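Local coordinates for [4Fe-4S]-dependent U34-ARNt thiolase (Methanococcus maripaludis, PDB 6SCY), which thiolates uridine 34 of tRNA, a modification that controls protein translation and depends on the protein's [4Fe-4S] cluster, at residues 48-54 / 78-84; 92-97 / 229-234; 178-182 / 262-266. All coordinates share one frame. Residue numbers count along the deposited sequence, not the author numbering.

Overall arrangement
Following the chain from the N terminus, interaction 1 comes first: 48-54 and 78-84 pair as neighbouring parallel strands, closing a short connection that consists mainly of helix 60-75. Strand 80-87 then leads to 92-97, where interaction 2 opens; it closes only at 229-234, 132 residues later, after the remaining sheet strands have been laid down. Interaction 3 opens within that interval, at 178-182, and closes beyond it, at 262-266, so interactions 2 and 3 cross while interaction 1 precedes both. They tie together two sheet strands, helix 95-108 and the cluster-binding loop, and helices 171-184 and 258-270. Their centres lie about 26 to 30 Å apart, with interactions 1 and 3 on opposite sides of the chain's centre.

Interaction 1: 48-54 / 78-84; sequences NNIKVAM and NSNLIAI
Two parallel strands, 51-54 and 80-84, run side by side with axes 4.6 Å apart and directions differing by 18°. The register pairs Lys51 with Asn80, Val52 with Leu81, Ala53 with Ile82 and Met54 with Ala83, at CA-CA separations of 4.5 to 4.9 Å. Even-numbered residues carry the ladder: Asn80 N donates to Ile50 O (3.0 Å), Val52 N to Asn80 O (2.9 Å), Ile82 N to Val52 O (3.0 Å), Met54 N weakly to Ile82 O (2.8 Å), and Ile84 N to Met54 O (2.9 Å). Odd-numbered backbones serve the far sides: Lys51 N donates to Asp163 OD2; backbone bonds link Lys51 to Asp163, Ala53 to Phe164 and Ala166, Ala83 to Glu111 and Lys113.

Before the strands, Asn49 adopts a left-handed backbone (phi 65°, psi 34°), which asparagine tolerates well; its N bonds weakly to Asn78 O (2.8 Å). Asn48, chi1 t, brings OD1 within 2.9 Å of Asn78 N, satisfying that amide. Ser79 OG lies 3.1 Å from Ile50 O, but Lys47 O competes for its one proton. Lys51 sends NZ to Glu160 O, while its aliphatic CD rests 3.6 Å from Ile82 CD1.

Compact Ala53, its CB 3.6 Å from Ile84 CD1, lies under helix 141-159. On the other face Met54, chi1 p, extends CE to Leu81 CD2 (3.8 Å) and Ala83 CB (4.1 Å), and with Val52 meets helix 60-75. Strand 51-55, helix 60-75 and strand 80-87 make the beta-alpha-beta unit characteristic of the Rossmann-like PP-loop fold, whose predicted ATP site includes Leu56 and Val86, close to these strands.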
loop_
_atom_site.group_PDB
_atom_site.type_symbol
_atom_site.label_atom_id
_atom_site.label_comp_id
_atom_site.label_asym_id
_atom_site.label_seq_id
_atom_site.Cartn_x
_atom_site.Cartn_y
_atom_site.Cartn_z
ATOM N N ASN A 48 11.616 35.795 1.233
ATOM C CA ASN A 48 11.796 36.889 0.279
ATOM C C ASN A 48 12.672 36.432 -0.904
ATOM O O ASN A 48 13.352 35.406 -0.813
ATOM C CB ASN A 48 12.411 38.098 0.995
ATOM C CG ASN A 48 12.136 39.425 0.338
ATOM O OD1 ASN A 48 10.989 39.810 0.083
ATOM N ND2 ASN A 48 13.198 40.165 0.073
ATOM N N ASN A 49 12.649 37.187 -2.004
ATOM C CA ASN A 49 13.446 36.949 -3.211
ATOM C C ASN A 49 13.098 35.628 -3.949
ATOM O O ASN A 49 13.976 35.029 -4.590
ATOM C CB ASN A 49 14.960 37.073 -2.938
ATOM C CG ASN A 49 15.316 38.167 -1.965
ATOM O OD1 ASN A 49 14.909 39.326 -2.109
ATOM N ND2 ASN A 49 16.063 37.808 -0.934
ATOM N N ILE A 50 11.809 35.220 -3.939
ATOM C CA ILE A 50 11.376 34.032 -4.699
ATOM C C ILE A 50 10.084 34.315 -5.503
ATOM O O ILE A 50 9.249 35.109 -5.081
ATOM C CB ILE A 50 11.286 32.687 -3.906
ATOM C CG1 ILE A 50 10.332 32.774 -2.722
ATOM C CG2 ILE A 50 12.650 32.141 -3.491
ATOM C CD1 ILE A 50 9.150 32.051 -2.985
ATOM N N LYS A 51 9.942 33.642 -6.657
ATOM C CA LYS A 51 8.812 33.742 -7.583
ATOM C C LYS A 51 8.111 32.375 -7.632
ATOM O O LYS A 51 8.778 31.365 -7.879
ATOM C CB LYS A 51 9.347 34.141 -8.978
ATOM C CG LYS A 51 8.284 34.477 -10.005
ATOM C CD LYS A 51 8.911 34.775 -11.346
ATOM C CE LYS A 51 8.809 36.231 -11.720
ATOM N NZ LYS A 51 9.106 36.437 -13.159
ATOM N N VAL A 52 6.791 32.328 -7.367
ATOM C CA VAL A 52 6.056 31.055 -7.389
ATOM C C VAL A 52 4.949 31.051 -8.426
ATOM O O VAL A 52 3.990 31.810 -8.309
ATOM C CB VAL A 52 5.530 30.601 -5.999
ATOM C CG1 VAL A 52 4.705 29.320 -6.105
ATOM C CG2 VAL A 52 6.665 30.417 -5.002
ATOM N N ALA A 53 5.082 30.177 -9.429
ATOM C CA ALA A 53 4.086 29.945 -10.472
ATOM C C ALA A 53 3.093 28.977 -9.863
ATOM O O ALA A 53 3.490 28.163 -9.028
ATOM C CB ALA A 53 4.740 29.302 -11.679
ATOM N N MET A 54 1.818 29.054 -10.237
ATOM C CA MET A 54 0.846 28.141 -9.652
ATOM C C MET A 54 -0.206 27.700 -10.634
ATOM O O MET A 54 -0.894 28.532 -11.219
ATOM C CB MET A 54 0.223 28.687 -8.353
ATOM C CG MET A 54 -0.222 30.105 -8.422
ATOM S SD MET A 54 -1.086 30.566 -6.919
ATOM C CE MET A 54 -1.845 32.032 -7.476
ATOM N N ASN A 78 9.689 41.453 -1.932
ATOM C CA ASN A 78 10.434 40.935 -3.069
ATOM C C ASN A 78 10.082 39.501 -3.400
ATOM O O ASN A 78 10.967 38.715 -3.713
ATOM C CB ASN A 78 11.944 41.108 -2.863
ATOM C CG ASN A 78 12.419 42.523 -2.640
ATOM O OD1 ASN A 78 11.645 43.494 -2.641
ATOM N ND2 ASN A 78 13.720 42.667 -2.442
ATOM N N SER A 79 8.793 39.157 -3.363
ATOM C CA SER A 79 8.338 37.817 -3.733
ATOM C C SER A 79 7.119 37.881 -4.632
ATOM O O SER A 79 6.183 38.621 -4.335
ATOM C CB SER A 79 8.129 36.934 -2.512
ATOM O OG SER A 79 9.344 36.268 -2.210
ATOM N N ASN A 80 7.161 37.173 -5.770
ATOM C CA ASN A 80 6.112 37.211 -6.785
ATOM C C ASN A 80 5.287 35.937 -6.844
ATOM O O ASN A 80 5.756 34.875 -6.429
ATOM C CB ASN A 80 6.735 37.523 -8.156
ATOM C CG ASN A 80 5.793 38.168 -9.134
ATOM O OD1 ASN A 80 5.321 37.530 -10.080
ATOM N ND2 ASN A 80 5.499 39.450 -8.929
ATOM N N LEU A 81 4.058 36.043 -7.392
ATOM C CA LEU A 81 3.121 34.931 -7.540
ATOM C C LEU A 81 2.416 35.047 -8.901
ATOM O O LEU A 81 1.739 36.040 -9.168
ATOM C CB LEU A 81 2.116 34.952 -6.368
ATOM C CG LEU A 81 1.345 33.680 -6.054
ATOM C CD1 LEU A 81 2.249 32.615 -5.509
ATOM C CD2 LEU A 81 0.270 33.951 -5.034
ATOM N N ILE A 82 2.637 34.065 -9.783
ATOM C CA ILE A 82 2.049 34.035 -11.123
ATOM C C ILE A 82 1.111 32.831 -11.209
ATOM O O ILE A 82 1.467 31.762 -10.728
ATOM C CB ILE A 82 3.139 34.002 -12.244
ATOM C CG1 ILE A 82 4.266 35.012 -11.981
ATOM C CG2 ILE A 82 2.528 34.233 -13.645
ATOM C CD1 ILE A 82 5.576 34.681 -12.697
ATOM N N ALA A 83 -0.077 32.991 -11.817
ATOM C CA ALA A 83 -1.037 31.896 -11.983
ATOM C C ALA A 83 -1.081 31.451 -13.428
ATOM O O ALA A 83 -1.150 32.290 -14.320
ATOM C CB ALA A 83 -2.419 32.329 -11.529
ATOM N N ILE A 84 -1.014 30.141 -13.665
ATOM C CA ILE A 84 -1.055 29.581 -15.017
ATOM C C ILE A 84 -2.277 28.696 -15.196
ATOM O O ILE A 84 -2.435 27.704 -14.473
ATOM C CB ILE A 84 0.237 28.827 -15.446
ATOM C CG1 ILE A 84 1.533 29.533 -15.000
ATOM C CG2 ILE A 84 0.227 28.570 -16.957
ATOM C CD1 ILE A 84 2.607 28.566 -14.526
#

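Interaction 2: 92-97 / 229-234; sequences GYRTDG and HKSPCP. With SF4 (iron/sulfur cluster), chain E.
Gly92 starts the first segment with phi 54° and psi -129°, a conformation suited to a residue without CB; its CA lies 4.0 Å from Pro234 CG, where a CB would clash. After Tyr93, Arg94 points its CA-CB bond away from 229-234, yet its long side chain (chi1 m, chi2 and chi3 t) brings NH2 back to 3.1 Å from Cys233 SG and 3.2 Å from cluster S1, while NH1 forms a salt bridge with Glu88. Thr95, Asp96 and Gly97 lie in helical conformation, and Gly97 N bonds to Arg94 O (3.0 Å). Asp96 places OD2 3.1 Å from His229 NE2. Gly97 lets the two segments come close: its CA is 3.4 Å from His229 ND1, and a CB would crowd Ser231. His229, chi1 t, lays one ring face against Asp96 O and Gly97 N. Cys233 SG, a soft thiolate donor, binds cluster FE4 at 2.3 Å and, with Cys142 and Cys145, forms the three-cysteine [4Fe-4S] site of this tRNA thiolase.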
loop_
_atom_site.group_PDB
_atom_site.type_symbol
_atom_site.label_atom_id
_atom_site.label_comp_id
_atom_site.label_asym_id
_atom_site.label_seq_id
_atom_site.Cartn_x
_atom_site.Cartn_y
_atom_site.Cartn_z
ATOM N N GLY A 92 -16.110 21.049 -24.941
ATOM C CA GLY A 92 -17.005 21.108 -23.790
ATOM C C GLY A 92 -17.117 22.444 -23.088
ATOM O O GLY A 92 -17.370 23.468 -23.734
ATOM N N TYR A 93 -16.938 22.431 -21.747
ATOM C CA TYR A 93 -17.012 23.638 -20.931
ATOM C C TYR A 93 -15.899 23.700 -19.876
ATOM O O TYR A 93 -16.138 23.600 -18.664
ATOM C CB TYR A 93 -18.415 23.853 -20.332
ATOM C CG TYR A 93 -19.098 25.082 -20.891
ATOM C CD1 TYR A 93 -19.993 24.984 -21.952
ATOM C CD2 TYR A 93 -18.802 26.352 -20.403
ATOM C CE1 TYR A 93 -20.601 26.116 -22.492
ATOM C CE2 TYR A 93 -19.404 27.491 -20.933
ATOM C CZ TYR A 93 -20.303 27.368 -21.979
ATOM O OH TYR A 93 -20.897 28.493 -22.499
ATOM N N ARG A 94 -14.666 23.877 -20.379
ATOM C CA ARG A 94 -13.439 24.050 -19.591
ATOM C C ARG A 94 -13.304 25.542 -19.327
ATOM O O ARG A 94 -12.776 25.949 -18.290
ATOM C CB ARG A 94 -12.207 23.584 -20.385
ATOM C CG ARG A 94 -12.269 22.112 -20.814
ATOM C CD ARG A 94 -10.889 21.592 -21.116
ATOM N NE ARG A 94 -10.877 20.127 -21.169
ATOM C CZ ARG A 94 -10.727 19.336 -20.115
ATOM N NH1 ARG A 94 -10.572 19.856 -18.900
ATOM N NH2 ARG A 94 -10.725 18.026 -20.257
ATOM N N THR A 95 -13.802 26.349 -20.291
ATOM C CA THR A 95 -13.833 27.813 -20.313
ATOM C C THR A 95 -14.437 28.399 -19.044
ATOM O O THR A 95 -13.829 29.290 -18.460
ATOM C CB THR A 95 -14.549 28.318 -21.579
ATOM O OG1 THR A 95 -15.742 27.550 -21.796
ATOM C CG2 THR A 95 -13.659 28.248 -22.811
ATOM N N ASP A 96 -15.590 27.858 -18.584
ATOM C CA ASP A 96 -16.299 28.293 -17.372
ATOM C C ASP A 96 -15.478 28.098 -16.084
ATOM O O ASP A 96 -15.689 28.804 -15.097
ATOM C CB ASP A 96 -17.656 27.578 -17.272
ATOM C CG ASP A 96 -18.847 28.489 -17.024
ATOM O OD1 ASP A 96 -18.992 29.494 -17.760
ATOM O OD2 ASP A 96 -19.648 28.185 -16.112
ATOM N N GLY A 97 -14.545 27.157 -16.135
ATOM C CA GLY A 97 -13.640 26.779 -15.057
ATOM C C GLY A 97 -12.516 27.777 -14.947
ATOM O O GLY A 97 -12.254 28.302 -13.863
ATOM N N HIS A 229 -15.344 27.084 -9.595
ATOM C CA HIS A 229 -16.104 26.352 -10.605
ATOM C C HIS A 229 -15.902 24.844 -10.470
ATOM O O HIS A 229 -14.803 24.390 -10.144
ATOM C CB HIS A 229 -15.736 26.828 -12.018
ATOM C CG HIS A 229 -16.628 26.287 -13.092
ATOM N ND1 HIS A 229 -16.302 25.136 -13.785
ATOM C CD2 HIS A 229 -17.815 26.749 -13.545
ATOM C CE1 HIS A 229 -17.289 24.938 -14.641
ATOM N NE2 HIS A 229 -18.227 25.879 -14.528
ATOM N N LYS A 230 -16.975 24.078 -10.742
ATOM C CA LYS A 230 -17.036 22.610 -10.684
ATOM C C LYS A 230 -15.991 21.929 -11.593
ATOM O O LYS A 230 -15.334 20.977 -11.164
ATOM C CB LYS A 230 -18.469 22.107 -11.003
ATOM C CG LYS A 230 -19.602 22.807 -10.226
ATOM C CD LYS A 230 -19.596 22.489 -8.725
ATOM C CE LYS A 230 -20.272 23.563 -7.908
ATOM N NZ LYS A 230 -20.220 23.259 -6.453
ATOM N N SER A 231 -15.817 22.464 -12.827
ATOM C CA SER A 231 -14.890 22.028 -13.886
ATOM C C SER A 231 -14.918 20.487 -14.159
ATOM O O SER A 231 -13.934 19.788 -13.878
ATOM C CB SER A 231 -13.468 22.548 -13.642
ATOM O OG SER A 231 -13.040 22.509 -12.290
ATOM N N PRO A 232 -16.027 19.948 -14.737
ATOM C CA PRO A 232 -16.069 18.502 -15.031
ATOM C C PRO A 232 -15.495 18.149 -16.407
ATOM O O PRO A 232 -15.567 18.961 -17.335
ATOM C CB PRO A 232 -17.558 18.165 -14.925
ATOM C CG PRO A 232 -18.279 19.467 -15.193
ATOM C CD PRO A 232 -17.288 20.606 -15.141
ATOM N N CYS A 233 -14.929 16.935 -16.543
ATOM C CA CYS A 233 -14.322 16.507 -17.803
ATOM C C CYS A 233 -15.286 15.735 -18.726
ATOM O O CYS A 233 -15.767 14.662 -18.341
ATOM C CB CYS A 233 -13.037 15.726 -17.550
ATOM S SG CYS A 233 -12.040 15.449 -19.037
ATOM N N PRO A 234 -15.556 16.250 -19.958
ATOM C CA PRO A 234 -16.466 15.533 -20.870
ATOM C C PRO A 234 -15.817 14.406 -21.680
ATOM O O PRO A 234 -16.535 13.696 -22.387
ATOM C CB PRO A 234 -17.023 16.643 -21.777
ATOM C CG PRO A 234 -16.148 17.845 -21.558
ATOM C CD PRO A 234 -15.067 17.499 -20.576
HETATM FE FE1 SF4 E . -8.059 13.490 -17.678
HETATM FE FE2 SF4 E . -7.102 15.774 -18.874
HETATM FE FE3 SF4 E . -8.141 15.897 -16.337
HETATM FE FE4 SF4 E . -9.808 15.455 -18.478
HETATM S S1 SF4 E . -8.566 17.347 -18.063
HETATM S S2 SF4 E . -9.829 14.335 -16.474
HETATM S S3 SF4 E . -8.456 14.179 -19.833
HETATM S S4 SF4 E . -6.256 14.758 -17.000
#

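Interaction 3: 178-182 / 262-266; sequences VMMNY and IVRGY
Tyr266, Val178 and Ile262 bury the most surface where helical segments 178-182 and 262-266 cross at 65°, with their axes 10.7 Å apart. The nearest CA atoms are those of Val178 and Val263, 6.8 Å apart. Val178, chi1 t, points toward the other helix and is small enough to fit between two side chains one turn apart: its CG1 lies 3.7 Å from both Ile262 CG2 and Tyr266 CD1. Its other methyl, CG2, sits over the Tyr266 ring, 4.1 Å from the centroid, as a CH-pi contact.

Tyr266, chi1 t, spans the gap with a broad flat ring that receives Val178 on a face and polar atoms at its edge: Asn181 OD1 is 3.6 Å from Tyr266 CE1, and Tyr182 OH 3.8 Å from Tyr266 CD1. Ile262 contributes a branched apolar side chain to the same core.

Helix 171-184 is thereby held against helix 258-270. Leu190 of the short helix 188-192 adds to the cover of Tyr266, helix 239-254 packs on Met179 and Met180, and in the dimer Tyr182 stacks on Tyr182 of the neighbouring subunit, placing this crossing beside the subunit interface.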
loop_
_atom_site.group_PDB
_atom_site.type_symbol
_atom_site.label_atom_id
_atom_site.label_comp_id
_atom_site.label_asym_id
_atom_site.label_seq_id
_atom_site.Cartn_x
_atom_site.Cartn_y
_atom_site.Cartn_z
ATOM N N VAL A 178 -1.236 7.270 -3.990
ATOM C CA VAL A 178 -0.312 6.384 -3.283
ATOM C C VAL A 178 -0.928 4.987 -3.280
ATOM O O VAL A 178 -0.278 4.040 -3.719
ATOM C CB VAL A 178 0.005 6.911 -1.856
ATOM C CG1 VAL A 178 0.621 5.829 -0.985
ATOM C CG2 VAL A 178 0.919 8.128 -1.904
ATOM N N MET A 179 -2.202 4.883 -2.857
ATOM C CA MET A 179 -2.967 3.638 -2.804
ATOM C C MET A 179 -3.107 3.008 -4.187
ATOM O O MET A 179 -3.026 1.788 -4.290
ATOM C CB MET A 179 -4.344 3.871 -2.160
ATOM C CG MET A 179 -4.979 2.618 -1.584
ATOM S SD MET A 179 -4.217 2.029 -0.039
ATOM C CE MET A 179 -5.621 1.309 0.726
ATOM N N MET A 180 -3.297 3.831 -5.244
ATOM C CA MET A 180 -3.406 3.364 -6.632
ATOM C C MET A 180 -2.088 2.705 -7.049
ATOM O O MET A 180 -2.105 1.591 -7.570
ATOM C CB MET A 180 -3.765 4.522 -7.587
ATOM C CG MET A 180 -5.245 4.843 -7.628
ATOM S SD MET A 180 -5.675 6.300 -8.633
ATOM C CE MET A 180 -5.644 5.607 -10.259
ATOM N N ASN A 181 -0.950 3.374 -6.746
ATOM C CA ASN A 181 0.415 2.911 -7.019
ATOM C C ASN A 181 0.710 1.613 -6.244
ATOM O O ASN A 181 1.487 0.780 -6.713
ATOM C CB ASN A 181 1.423 4.025 -6.671
ATOM C CG ASN A 181 2.883 3.629 -6.691
ATOM O OD1 ASN A 181 3.468 3.270 -5.664
ATOM N ND2 ASN A 181 3.510 3.697 -7.858
ATOM N N TYR A 182 0.073 1.441 -5.072
ATOM C CA TYR A 182 0.198 0.261 -4.220
ATOM C C TYR A 182 -0.590 -0.906 -4.831
ATOM O O TYR A 182 -0.013 -1.977 -5.021
ATOM C CB TYR A 182 -0.311 0.569 -2.795
ATOM C CG TYR A 182 0.623 1.335 -1.873
ATOM C CD1 TYR A 182 1.948 1.583 -2.229
ATOM C CD2 TYR A 182 0.194 1.773 -0.628
ATOM C CE1 TYR A 182 2.815 2.260 -1.370
ATOM C CE2 TYR A 182 1.057 2.429 0.249
ATOM C CZ TYR A 182 2.364 2.675 -0.128
ATOM O OH TYR A 182 3.199 3.324 0.746
ATOM N N ILE A 262 -1.040 6.582 5.411
ATOM C CA ILE A 262 -0.828 5.995 4.085
ATOM C C ILE A 262 0.240 6.842 3.369
ATOM O O ILE A 262 1.202 6.278 2.843
ATOM C CB ILE A 262 -2.148 5.895 3.268
ATOM C CG1 ILE A 262 -3.104 4.849 3.874
ATOM C CG2 ILE A 262 -1.860 5.546 1.811
ATOM C CD1 ILE A 262 -4.605 5.005 3.466
ATOM N N VAL A 263 0.086 8.191 3.406
ATOM C CA VAL A 263 0.990 9.170 2.790
ATOM C C VAL A 263 2.348 9.200 3.497
ATOM O O VAL A 263 3.371 9.074 2.828
ATOM C CB VAL A 263 0.352 10.580 2.666
ATOM C CG1 VAL A 263 1.339 11.591 2.083
ATOM C CG2 VAL A 263 -0.910 10.543 1.826
ATOM N N ARG A 264 2.366 9.348 4.837
ATOM C CA ARG A 264 3.606 9.377 5.625
ATOM C C ARG A 264 4.419 8.092 5.411
ATOM O O ARG A 264 5.653 8.134 5.446
ATOM C CB ARG A 264 3.324 9.600 7.121
ATOM C CG ARG A 264 4.486 10.284 7.842
ATOM C CD ARG A 264 4.562 9.912 9.322
ATOM N NE ARG A 264 5.889 10.172 9.897
ATOM C CZ ARG A 264 6.209 11.256 10.596
ATOM N NH1 ARG A 264 5.306 12.200 10.828
ATOM N NH2 ARG A 264 7.439 11.402 11.074
ATOM N N GLY A 265 3.705 6.990 5.158
ATOM C CA GLY A 265 4.265 5.675 4.885
ATOM C C GLY A 265 4.970 5.624 3.550
ATOM O O GLY A 265 5.942 4.887 3.400
ATOM N N TYR A 266 4.492 6.413 2.581
ATOM C CA TYR A 266 5.073 6.510 1.243
ATOM C C TYR A 266 6.268 7.466 1.252
ATOM O O TYR A 266 7.210 7.273 0.481
ATOM C CB TYR A 266 4.012 6.996 0.249
ATOM C CG TYR A 266 4.430 6.910 -1.200
ATOM C CD1 TYR A 266 4.227 5.748 -1.935
ATOM C CD2 TYR A 266 4.970 8.013 -1.857
ATOM C CE1 TYR A 266 4.569 5.674 -3.282
ATOM C CE2 TYR A 266 5.328 7.949 -3.202
ATOM C CZ TYR A 266 5.126 6.777 -3.909
ATOM O OH TYR A 266 5.462 6.706 -5.239
#